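Atg5 (Kluyveromyces marxianus, PDB 3VQI) acts in autophagic vesicle formation and cytoplasm-to-vacuole transport, forming the autophagy-essential conjugate with the ubiquitin-like protein Atg12. Local coordinates at residues Thr15-Val20 and His39-Arg44; Asn73-Tyr78 and Lys124-Ile129; Phe152-Ser157 and Ser199-Val204. All coordinates share one frame; numbering follows the deposited sequence.

Contact 1 of 3, residues Thr15-Val20 and His39-Arg44; sequences TINVEV and HIVMLR. With SO4 (sulfate ion), chain G.
I16 faces M42, and V18 faces I40, as hydrogen-bonded pairs of two antiparallel strands whose short axes run at 149° and approach to 4.8 Å. Each pair shares two backbone bonds. M42 N to I16 O spans 3.1 Å and is almost straight at 177°, while I40 N reaches V18 O at 3.0 Å. Side chains alternate between the faces. On the buried face, V18 CG2 lies 3.7 Å from M42 SD, the two side chains crossing at about a right angle; the branched valine stays close to the strand while the extended methionine stretches across to it. R44 crosses I16 in the same way, R44 NE 3.5 Å from I16 CG2, which is anti to its own carbonyl carbon, while R44 NH2 forms a salt bridge with D94. The other face is more polar. E19 and H39 lie side by side, E19 CD 3.4 Å from H39 NE2, and H39 ND1 (2.7 Å to O1) and H39 N both donate hydrogen bonds to a sulfate, probably from the crystallisation liquor. Helix 48-59 covers V20, I40 and M42, helix 89-96 covers I16 and R44, and strand 114-121 continues the ubiquitin-like sheet beyond 15-20.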
loop_
_atom_site.group_PDB
_atom_site.type_symbol
_atom_site.label_atom_id
_atom_site.label_comp_id
_atom_site.label_asym_id
_atom_site.label_seq_id
_atom_site.Cartn_x
_atom_site.Cartn_y
_atom_site.Cartn_z
ATOM N N THR A 15 -9.241 -3.157 7.369
ATOM C CA THR A 15 -10.060 -2.152 6.726
ATOM C C THR A 15 -9.804 -0.735 7.241
ATOM O O THR A 15 -9.245 -0.560 8.318
ATOM C CB THR A 15 -11.552 -2.532 6.915
ATOM O OG1 THR A 15 -12.117 -2.838 5.642
ATOM C CG2 THR A 15 -12.350 -1.407 7.572
ATOM N N ILE A 16 -10.188 0.268 6.451
ATOM C CA ILE A 16 -10.071 1.674 6.854
ATOM C C ILE A 16 -11.205 2.460 6.196
ATOM O O ILE A 16 -11.506 2.255 5.021
ATOM C CB ILE A 16 -8.696 2.330 6.465
ATOM C CG1 ILE A 16 -8.386 2.097 4.987
ATOM C CG2 ILE A 16 -7.569 1.773 7.336
ATOM C CD1 ILE A 16 -7.057 2.673 4.548
ATOM N N ASN A 17 -11.849 3.334 6.969
ATOM C CA ASN A 17 -12.952 4.159 6.468
ATOM C C ASN A 17 -12.375 5.330 5.690
ATOM O O ASN A 17 -11.472 6.014 6.169
ATOM C CB ASN A 17 -13.803 4.682 7.629
ATOM C CG ASN A 17 -14.568 3.578 8.334
ATOM O OD1 ASN A 17 -15.333 2.846 7.707
ATOM N ND2 ASN A 17 -14.367 3.455 9.646
ATOM N N VAL A 18 -12.907 5.576 4.502
ATOM C CA VAL A 18 -12.380 6.638 3.662
ATOM C C VAL A 18 -13.437 7.583 3.110
ATOM O O VAL A 18 -14.418 7.140 2.514
ATOM C CB VAL A 18 -11.605 6.025 2.457
ATOM C CG1 VAL A 18 -11.123 7.116 1.523
ATOM C CG2 VAL A 18 -10.451 5.181 2.955
ATOM N N GLU A 19 -13.241 8.885 3.305
ATOM C CA GLU A 19 -14.175 9.851 2.753
ATOM C C GLU A 19 -13.507 10.547 1.574
ATOM O O GLU A 19 -12.473 11.205 1.719
ATOM C CB GLU A 19 -14.613 10.884 3.783
ATOM C CG GLU A 19 -15.575 11.911 3.176
ATOM C CD GLU A 19 -16.419 12.647 4.208
ATOM O OE1 GLU A 19 -17.290 13.454 3.792
ATOM O OE2 GLU A 19 -16.217 12.422 5.427
ATOM N N VAL A 20 -14.099 10.378 0.402
ATOM C CA VAL A 20 -13.575 10.966 -0.814
ATOM C C VAL A 20 -14.443 12.142 -1.246
ATOM O O VAL A 20 -15.622 11.975 -1.566
ATOM C CB VAL A 20 -13.532 9.917 -1.948
ATOM C CG1 VAL A 20 -12.945 10.529 -3.202
ATOM C CG2 VAL A 20 -12.716 8.715 -1.498
ATOM N N HIS A 39 -18.446 7.740 0.937
ATOM C CA HIS A 39 -17.614 7.008 1.877
ATOM C C HIS A 39 -17.492 5.585 1.381
ATOM O O HIS A 39 -18.477 4.961 0.997
ATOM C CB HIS A 39 -18.237 7.025 3.275
ATOM C CG HIS A 39 -18.725 8.375 3.691
ATOM N ND1 HIS A 39 -19.892 8.925 3.201
ATOM C CD2 HIS A 39 -18.175 9.314 4.497
ATOM C CE1 HIS A 39 -20.039 10.145 3.687
ATOM N NE2 HIS A 39 -19.011 10.407 4.475
ATOM N N ILE A 40 -16.273 5.075 1.368
ATOM C CA ILE A 40 -16.065 3.722 0.922
ATOM C C ILE A 40 -15.079 3.060 1.844
ATOM O O ILE A 40 -14.158 3.703 2.345
ATOM C CB ILE A 40 -15.537 3.697 -0.501
ATOM C CG1 ILE A 40 -14.186 4.385 -0.561
ATOM C CG2 ILE A 40 -16.514 4.421 -1.419
ATOM C CD1 ILE A 40 -13.637 4.451 -1.961
ATOM N N VAL A 41 -15.294 1.779 2.104
ATOM C CA VAL A 41 -14.382 1.053 2.960
ATOM C C VAL A 41 -13.312 0.518 2.020
ATOM O O VAL A 41 -13.638 -0.027 0.964
ATOM C CB VAL A 41 -15.098 -0.110 3.682
ATOM C CG1 VAL A 41 -14.124 -0.837 4.599
ATOM C CG2 VAL A 41 -16.263 0.426 4.500
ATOM N N MET A 42 -12.044 0.712 2.374
ATOM C CA MET A 42 -10.941 0.229 1.545
ATOM C C MET A 42 -10.128 -0.816 2.290
ATOM O O MET A 42 -9.965 -0.747 3.514
ATOM C CB MET A 42 -10.002 1.367 1.158
ATOM C CG MET A 42 -10.563 2.370 0.175
ATOM S SD MET A 42 -9.323 3.608 -0.212
ATOM C CE MET A 42 -10.288 4.735 -1.256
ATOM N N LEU A 43 -9.621 -1.793 1.554
ATOM C CA LEU A 43 -8.808 -2.810 2.177
ATOM C C LEU A 43 -7.431 -2.210 2.420
ATOM O O LEU A 43 -6.903 -1.509 1.567
ATOM C CB LEU A 43 -8.718 -4.025 1.269
ATOM C CG LEU A 43 -10.035 -4.800 1.204
ATOM C CD1 LEU A 43 -9.969 -5.830 0.095
ATOM C CD2 LEU A 43 -10.307 -5.453 2.552
ATOM N N ARG A 44 -6.866 -2.461 3.597
ATOM C CA ARG A 44 -5.553 -1.939 3.928
ATOM C C ARG A 44 -4.511 -2.452 2.958
ATOM O O ARG A 44 -3.642 -1.711 2.517
ATOM C CB ARG A 44 -5.170 -2.323 5.358
ATOM C CG ARG A 44 -5.691 -1.342 6.398
ATOM C CD ARG A 44 -5.428 -1.776 7.835
ATOM N NE ARG A 44 -5.305 -0.592 8.673
ATOM C CZ ARG A 44 -4.190 0.130 8.768
ATOM N NH1 ARG A 44 -3.102 -0.235 8.092
ATOM N NH2 ARG A 44 -4.181 1.242 9.490
HETATM S S SO4 G . -22.148 7.659 0.433
HETATM O O1 SO4 G . -21.665 8.857 1.145
HETATM O O2 SO4 G . -22.729 8.050 -0.868
HETATM O O3 SO4 G . -21.029 6.727 0.197
HETATM O O4 SO4 G . -23.173 7.000 1.265
#

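Contact 2 of 3, residues Asn73-Tyr78 and Lys124-Ile129; sequences NWWFEY and KYPRGI. With SO4 (sulfate ion), chain I; SO4 (sulfate ion), chain H.
W75 and Y125 are brought together by their first torsions: W75 CG stands between its own backbone N and carbonyl carbon (chi1 69°), and Y125 CG lies anti to its carbonyl carbon (chi1 -83°). W75 leaves the strand toward the loop, where P126 meets it tip to tip. P126 CD sits over the centre of the six-membered ring, 3.4 Å from its centroid, a CH-pi contact that suits proline because CD, next to the amide N, carries slightly positive C-H groups; P126 CG reaches W75 CE2 at 3.3 Å. The Y125 ring slides past the indole obliquely, Y125 CD1 lying 3.7 Å from W75 CE3, and its hydroxyl accepts a hydrogen bond from N73 N, modelled at a short 2.6 Å. Strand 74-78 belongs to the ubiquitin-like UblA sheet, pairing with strand 114-121, and segment 124-129 is part of the linker running to helix 135-155. Within the strand, W75 NE1 donates to E77 OE2 at 2.9 Å, nearly in the indole plane, which helps fix the ring's rotation. P126 also begins a type II turn, G128 having positive phi. K124 NZ hydrogen-bonds two sulfates, probably from the crystallisation liquor, and R127 NE donates to O1 of one.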
loop_
_atom_site.group_PDB
_atom_site.type_symbol
_atom_site.label_atom_id
_atom_site.label_comp_id
_atom_site.label_asym_id
_atom_site.label_seq_id
_atom_site.Cartn_x
_atom_site.Cartn_y
_atom_site.Cartn_z
ATOM N N ASN A 73 -4.800 11.130 -15.575
ATOM C CA ASN A 73 -4.938 12.450 -14.972
ATOM C C ASN A 73 -5.721 12.554 -13.665
ATOM O O ASN A 73 -6.074 13.656 -13.239
ATOM C CB ASN A 73 -5.508 13.422 -15.998
ATOM C CG ASN A 73 -4.644 13.514 -17.229
ATOM O OD1 ASN A 73 -5.078 13.186 -18.335
ATOM N ND2 ASN A 73 -3.407 13.949 -17.048
ATOM N N TRP A 74 -6.012 11.424 -13.031
ATOM C CA TRP A 74 -6.694 11.475 -11.746
ATOM C C TRP A 74 -5.683 11.095 -10.692
ATOM O O TRP A 74 -4.714 10.408 -10.981
ATOM C CB TRP A 74 -7.857 10.494 -11.657
ATOM C CG TRP A 74 -8.994 10.773 -12.577
ATOM C CD1 TRP A 74 -9.165 10.288 -13.856
ATOM C CD2 TRP A 74 -10.137 11.580 -12.297
ATOM N NE1 TRP A 74 -10.350 10.747 -14.380
ATOM C CE2 TRP A 74 -10.970 11.542 -13.445
ATOM C CE3 TRP A 74 -10.544 12.335 -11.190
ATOM C CZ2 TRP A 74 -12.190 12.228 -13.514
ATOM C CZ3 TRP A 74 -11.755 13.021 -11.255
ATOM C CH2 TRP A 74 -12.567 12.961 -12.415
ATOM N N TRP A 75 -5.887 11.570 -9.476
ATOM C CA TRP A 75 -5.013 11.214 -8.367
ATOM C C TRP A 75 -5.731 11.615 -7.079
ATOM O O TRP A 75 -6.801 12.210 -7.120
ATOM C CB TRP A 75 -3.637 11.887 -8.517
ATOM C CG TRP A 75 -3.614 13.399 -8.354
ATOM C CD1 TRP A 75 -3.537 14.087 -7.183
ATOM C CD2 TRP A 75 -3.685 14.386 -9.392
ATOM N NE1 TRP A 75 -3.555 15.431 -7.416
ATOM C CE2 TRP A 75 -3.648 15.651 -8.766
ATOM C CE3 TRP A 75 -3.775 14.326 -10.791
ATOM C CZ2 TRP A 75 -3.702 16.858 -9.486
ATOM C CZ3 TRP A 75 -3.825 15.525 -11.513
ATOM C CH2 TRP A 75 -3.790 16.777 -10.854
ATOM N N PHE A 76 -5.192 11.243 -5.932
ATOM C CA PHE A 76 -5.832 11.609 -4.680
ATOM C C PHE A 76 -4.929 12.574 -3.936
ATOM O O PHE A 76 -3.699 12.561 -4.091
ATOM C CB PHE A 76 -6.083 10.393 -3.779
ATOM C CG PHE A 76 -7.153 9.463 -4.270
ATOM C CD1 PHE A 76 -6.827 8.347 -5.036
ATOM C CD2 PHE A 76 -8.486 9.670 -3.918
ATOM C CE1 PHE A 76 -7.805 7.448 -5.440
ATOM C CE2 PHE A 76 -9.478 8.779 -4.317
ATOM C CZ PHE A 76 -9.133 7.663 -5.078
ATOM N N GLU A 77 -5.541 13.426 -3.130
ATOM C CA GLU A 77 -4.757 14.366 -2.357
ATOM C C GLU A 77 -5.211 14.340 -0.924
ATOM O O GLU A 77 -6.407 14.263 -0.630
ATOM C CB GLU A 77 -4.884 15.776 -2.920
ATOM C CG GLU A 77 -3.754 16.172 -3.854
ATOM C CD GLU A 77 -3.979 17.544 -4.484
ATOM O OE1 GLU A 77 -4.511 18.442 -3.793
ATOM O OE2 GLU A 77 -3.612 17.728 -5.665
ATOM N N TYR A 78 -4.244 14.344 -0.029
ATOM C CA TYR A 78 -4.544 14.375 1.386
ATOM C C TYR A 78 -3.900 15.678 1.836
ATOM O O TYR A 78 -2.725 15.914 1.562
ATOM C CB TYR A 78 -3.922 13.182 2.109
ATOM C CG TYR A 78 -4.124 13.251 3.592
ATOM C CD1 TYR A 78 -3.085 13.644 4.443
ATOM C CD2 TYR A 78 -5.371 12.989 4.149
ATOM C CE1 TYR A 78 -3.283 13.777 5.810
ATOM C CE2 TYR A 78 -5.584 13.122 5.518
ATOM C CZ TYR A 78 -4.539 13.518 6.341
ATOM O OH TYR A 78 -4.764 13.673 7.685
ATOM N N LYS A 124 -1.590 18.322 -15.561
ATOM C CA LYS A 124 -0.249 18.156 -15.041
ATOM C C LYS A 124 -0.306 17.472 -13.686
ATOM O O LYS A 124 -0.843 18.031 -12.726
ATOM C CB LYS A 124 0.427 19.516 -14.878
ATOM C CG LYS A 124 1.864 19.435 -14.381
ATOM C CD LYS A 124 2.376 20.791 -13.894
ATOM C CE LYS A 124 1.592 21.270 -12.677
ATOM N NZ LYS A 124 2.241 22.411 -11.980
ATOM N N TYR A 125 0.258 16.270 -13.611
ATOM C CA TYR A 125 0.287 15.509 -12.372
ATOM C C TYR A 125 1.160 16.224 -11.368
ATOM O O TYR A 125 2.117 16.897 -11.730
ATOM C CB TYR A 125 0.881 14.118 -12.601
ATOM C CG TYR A 125 -0.074 13.075 -13.126
ATOM C CD1 TYR A 125 -0.963 12.416 -12.275
ATOM C CD2 TYR A 125 -0.064 12.716 -14.474
ATOM C CE1 TYR A 125 -1.812 11.418 -12.754
ATOM C CE2 TYR A 125 -0.912 11.721 -14.964
ATOM C CZ TYR A 125 -1.778 11.075 -14.102
ATOM O OH TYR A 125 -2.588 10.072 -14.595
ATOM N N PRO A 126 0.830 16.097 -10.084
ATOM C CA PRO A 126 1.654 16.759 -9.072
ATOM C C PRO A 126 3.065 16.160 -9.092
ATOM O O PRO A 126 3.273 15.004 -9.496
ATOM C CB PRO A 126 0.922 16.458 -7.767
ATOM C CG PRO A 126 -0.517 16.319 -8.201
ATOM C CD PRO A 126 -0.410 15.554 -9.505
ATOM N N ARG A 127 4.025 16.963 -8.656
ATOM C CA ARG A 127 5.418 16.564 -8.613
ATOM C C ARG A 127 5.608 15.260 -7.855
ATOM O O ARG A 127 5.060 15.077 -6.773
ATOM C CB ARG A 127 6.227 17.700 -7.983
ATOM C CG ARG A 127 7.638 17.359 -7.543
ATOM C CD ARG A 127 8.284 18.600 -6.931
ATOM N NE ARG A 127 8.520 19.615 -7.953
ATOM C CZ ARG A 127 9.713 19.858 -8.483
ATOM N NH1 ARG A 127 10.769 19.160 -8.070
ATOM N NH2 ARG A 127 9.842 20.769 -9.439
ATOM N N GLY A 128 6.367 14.346 -8.453
ATOM C CA GLY A 128 6.643 13.055 -7.831
ATOM C C GLY A 128 5.586 11.954 -7.878
ATOM O O GLY A 128 5.898 10.785 -7.642
ATOM N N ILE A 129 4.337 12.305 -8.163
ATOM C CA ILE A 129 3.273 11.306 -8.221
ATOM C C ILE A 129 3.343 10.478 -9.507
ATOM O O ILE A 129 3.350 11.026 -10.603
ATOM C CB ILE A 129 1.870 11.983 -8.113
ATOM C CG1 ILE A 129 1.433 12.096 -6.650
ATOM C CG2 ILE A 129 0.834 11.152 -8.825
ATOM C CD1 ILE A 129 2.397 12.788 -5.749
HETATM S S SO4 I . 5.372 21.696 -10.368
HETATM O O1 SO4 I . 6.403 21.241 -9.419
HETATM O O2 SO4 I . 4.272 20.721 -10.408
HETATM O O3 SO4 I . 4.844 23.037 -9.941
HETATM O O4 SO4 I . 5.979 21.851 -11.734
HETATM S S SO4 H . -0.240 24.283 -9.313
HETATM O O1 SO4 H . 0.284 25.660 -9.180
HETATM O O2 SO4 H . 0.591 23.361 -8.515
HETATM O O3 SO4 H . -1.632 24.240 -8.824
HETATM O O4 SO4 H . -0.197 23.874 -10.730
#

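Contact 3 of 3, residues Phe152-Ser157 and Ser199-Val204; sequences FILNGS and SLPVRV
I153 and L154, in the last turn of helix 135-155, press against S199 and P201. The tight part of the contact lies around the proline ring. I153 CG2, which stands anti to its own backbone N, reaches P201 CD at 3.6 Å, and L154 CD2 meets the same carbon at 3.5 Å. The isoleucine and proline side chains slide past each other in opposite directions, whereas the leucine crosses the proline at about a right angle. A rigid, compact ring suits this place because it offers apolar CG and CD to two branched side chains. Y259 of helix 255-262 also touches L154 and P201, and F268 touches P201, so the apolar group is enclosed from several directions.

Beside it, the carbonyl of I153 is met twice by one residue. S199 OG, held between its backbone N and carbonyl carbon by a chi1 of 35°, donates to I153 O at 2.8 Å on a lone pair in the carbonyl plane. S199 N adds a long, bent bond of 3.3 Å to I153 O. A small hydroxyl beside its own amide is well placed to serve a carbonyl at the end of a helix, where following helical amides run out.

The far side is looser: F152 turns its ring away and is exposed, and G156, with positive phi, takes the chain out of the helix at the surface. The arrangement joins the Atg5 helical region to segment 199-204, which carries the first strand of its ubiquitin-fold UblB domain.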
loop_
_atom_site.group_PDB
_atom_site.type_symbol
_atom_site.label_atom_id
_atom_site.label_comp_id
_atom_site.label_asym_id
_atom_site.label_seq_id
_atom_site.Cartn_x
_atom_site.Cartn_y
_atom_site.Cartn_z
ATOM N N PHE A 152 14.420 -11.272 -4.467
ATOM C CA PHE A 152 15.875 -11.136 -4.424
ATOM C C PHE A 152 16.330 -10.907 -2.993
ATOM O O PHE A 152 17.292 -11.509 -2.520
ATOM C CB PHE A 152 16.313 -9.940 -5.256
ATOM C CG PHE A 152 16.351 -10.201 -6.724
ATOM C CD1 PHE A 152 17.307 -11.056 -7.264
ATOM C CD2 PHE A 152 15.468 -9.551 -7.580
ATOM C CE1 PHE A 152 17.390 -11.256 -8.637
ATOM C CE2 PHE A 152 15.539 -9.743 -8.958
ATOM C CZ PHE A 152 16.504 -10.596 -9.488
ATOM N N ILE A 153 15.640 -10.003 -2.317
ATOM C CA ILE A 153 15.965 -9.702 -0.942
ATOM C C ILE A 153 15.890 -10.978 -0.109
ATOM O O ILE A 153 16.777 -11.249 0.698
ATOM C CB ILE A 153 14.988 -8.641 -0.365
ATOM C CG1 ILE A 153 15.195 -7.312 -1.087
ATOM C CG2 ILE A 153 15.193 -8.469 1.136
ATOM C CD1 ILE A 153 14.307 -6.209 -0.571
ATOM N N LEU A 154 14.849 -11.776 -0.327
ATOM C CA LEU A 154 14.663 -13.002 0.440
ATOM C C LEU A 154 15.585 -14.151 0.032
ATOM O O LEU A 154 16.142 -14.836 0.897
ATOM C CB LEU A 154 13.206 -13.464 0.345
ATOM C CG LEU A 154 12.170 -12.571 1.019
ATOM C CD1 LEU A 154 10.770 -12.918 0.539
ATOM C CD2 LEU A 154 12.279 -12.710 2.527
ATOM N N ASN A 155 15.769 -14.351 -1.275
ATOM C CA ASN A 155 16.603 -15.454 -1.739
ATOM C C ASN A 155 17.829 -15.160 -2.597
ATOM O O ASN A 155 18.355 -16.093 -3.205
ATOM C CB ASN A 155 15.762 -16.476 -2.507
ATOM C CG ASN A 155 14.315 -16.526 -2.048
ATOM O OD1 ASN A 155 14.030 -16.665 -0.850
ATOM N ND2 ASN A 155 13.390 -16.444 -3.007
ATOM N N GLY A 156 18.299 -13.918 -2.688
ATOM C CA GLY A 156 19.489 -13.650 -3.501
ATOM C C GLY A 156 19.350 -13.807 -5.011
ATOM O O GLY A 156 20.320 -13.581 -5.762
ATOM N N SER A 157 18.167 -14.206 -5.467
ATOM C CA SER A 157 17.937 -14.369 -6.890
ATOM C C SER A 157 16.459 -14.518 -7.195
ATOM O O SER A 157 15.707 -15.083 -6.403
ATOM C CB SER A 157 18.701 -15.569 -7.394
ATOM N N SER A 199 18.030 -12.118 3.571
ATOM C CA SER A 199 17.583 -10.829 4.107
ATOM C C SER A 199 16.084 -10.598 3.856
ATOM O O SER A 199 15.513 -11.107 2.888
ATOM C CB SER A 199 18.420 -9.683 3.514
ATOM O OG SER A 199 18.785 -9.945 2.169
ATOM N N LEU A 200 15.444 -9.840 4.742
ATOM C CA LEU A 200 14.020 -9.572 4.609
ATOM C C LEU A 200 13.658 -8.159 4.125
ATOM O O LEU A 200 14.249 -7.164 4.560
ATOM C CB LEU A 200 13.312 -9.888 5.931
ATOM C CG LEU A 200 13.985 -9.551 7.264
ATOM C CD1 LEU A 200 14.201 -8.057 7.379
ATOM C CD2 LEU A 200 13.108 -10.053 8.412
ATOM N N PRO A 201 12.674 -8.063 3.206
ATOM C CA PRO A 201 12.184 -6.806 2.619
ATOM C C PRO A 201 11.598 -5.841 3.650
ATOM O O PRO A 201 10.511 -6.068 4.179
ATOM C CB PRO A 201 11.134 -7.279 1.615
ATOM C CG PRO A 201 11.632 -8.649 1.226
ATOM C CD PRO A 201 12.020 -9.218 2.567
ATOM N N VAL A 202 12.323 -4.767 3.939
ATOM C CA VAL A 202 11.845 -3.797 4.908
ATOM C C VAL A 202 11.932 -2.384 4.368
ATOM O O VAL A 202 12.878 -2.027 3.655
ATOM C CB VAL A 202 12.648 -3.843 6.212
ATOM C CG1 VAL A 202 11.964 -2.988 7.266
ATOM C CG2 VAL A 202 12.771 -5.262 6.694
ATOM N N ARG A 203 10.931 -1.584 4.712
ATOM C CA ARG A 203 10.881 -0.196 4.283
ATOM C C ARG A 203 10.402 0.630 5.447
ATOM O O ARG A 203 9.389 0.310 6.074
ATOM C CB ARG A 203 9.954 -0.043 3.079
ATOM C CG ARG A 203 10.602 -0.509 1.788
ATOM C CD ARG A 203 9.627 -0.531 0.634
ATOM N NE ARG A 203 10.301 -0.915 -0.599
ATOM C CZ ARG A 203 9.676 -1.148 -1.745
ATOM N NH1 ARG A 203 8.355 -1.040 -1.817
ATOM N NH2 ARG A 203 10.376 -1.477 -2.820
ATOM N N VAL A 204 11.150 1.685 5.748
ATOM C CA VAL A 204 10.810 2.552 6.864
ATOM C C VAL A 204 10.463 3.951 6.378
ATOM O O VAL A 204 11.102 4.470 5.462
ATOM C CB VAL A 204 11.988 2.655 7.857
ATOM C CG1 VAL A 204 11.544 3.378 9.119
ATOM C CG2 VAL A 204 12.517 1.267 8.183
#

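Contacts 1 and 2 both reach the sheet of the UblA domain and touch where V20 CG1 meets F76 CE2; contact 3 lies about 30 and 29 Å from them, centre to centre, at the boundary of the helical region and UblB. Their chemistry follows their place. Contact 1 is strand pairing, rich in backbone bonds, with an apolar buried face and a polar outer one. Contact 2 joins a strand to an irregular linker through aromatic and proline carbon, with one backbone-to-hydroxyl bond and charged residues at the surface. Contact 3, the buried one, replaces strand pairing with a helix carbonyl held by serine and apolar packing on proline. Helix 135-155 leads from contact 2 to contact 3.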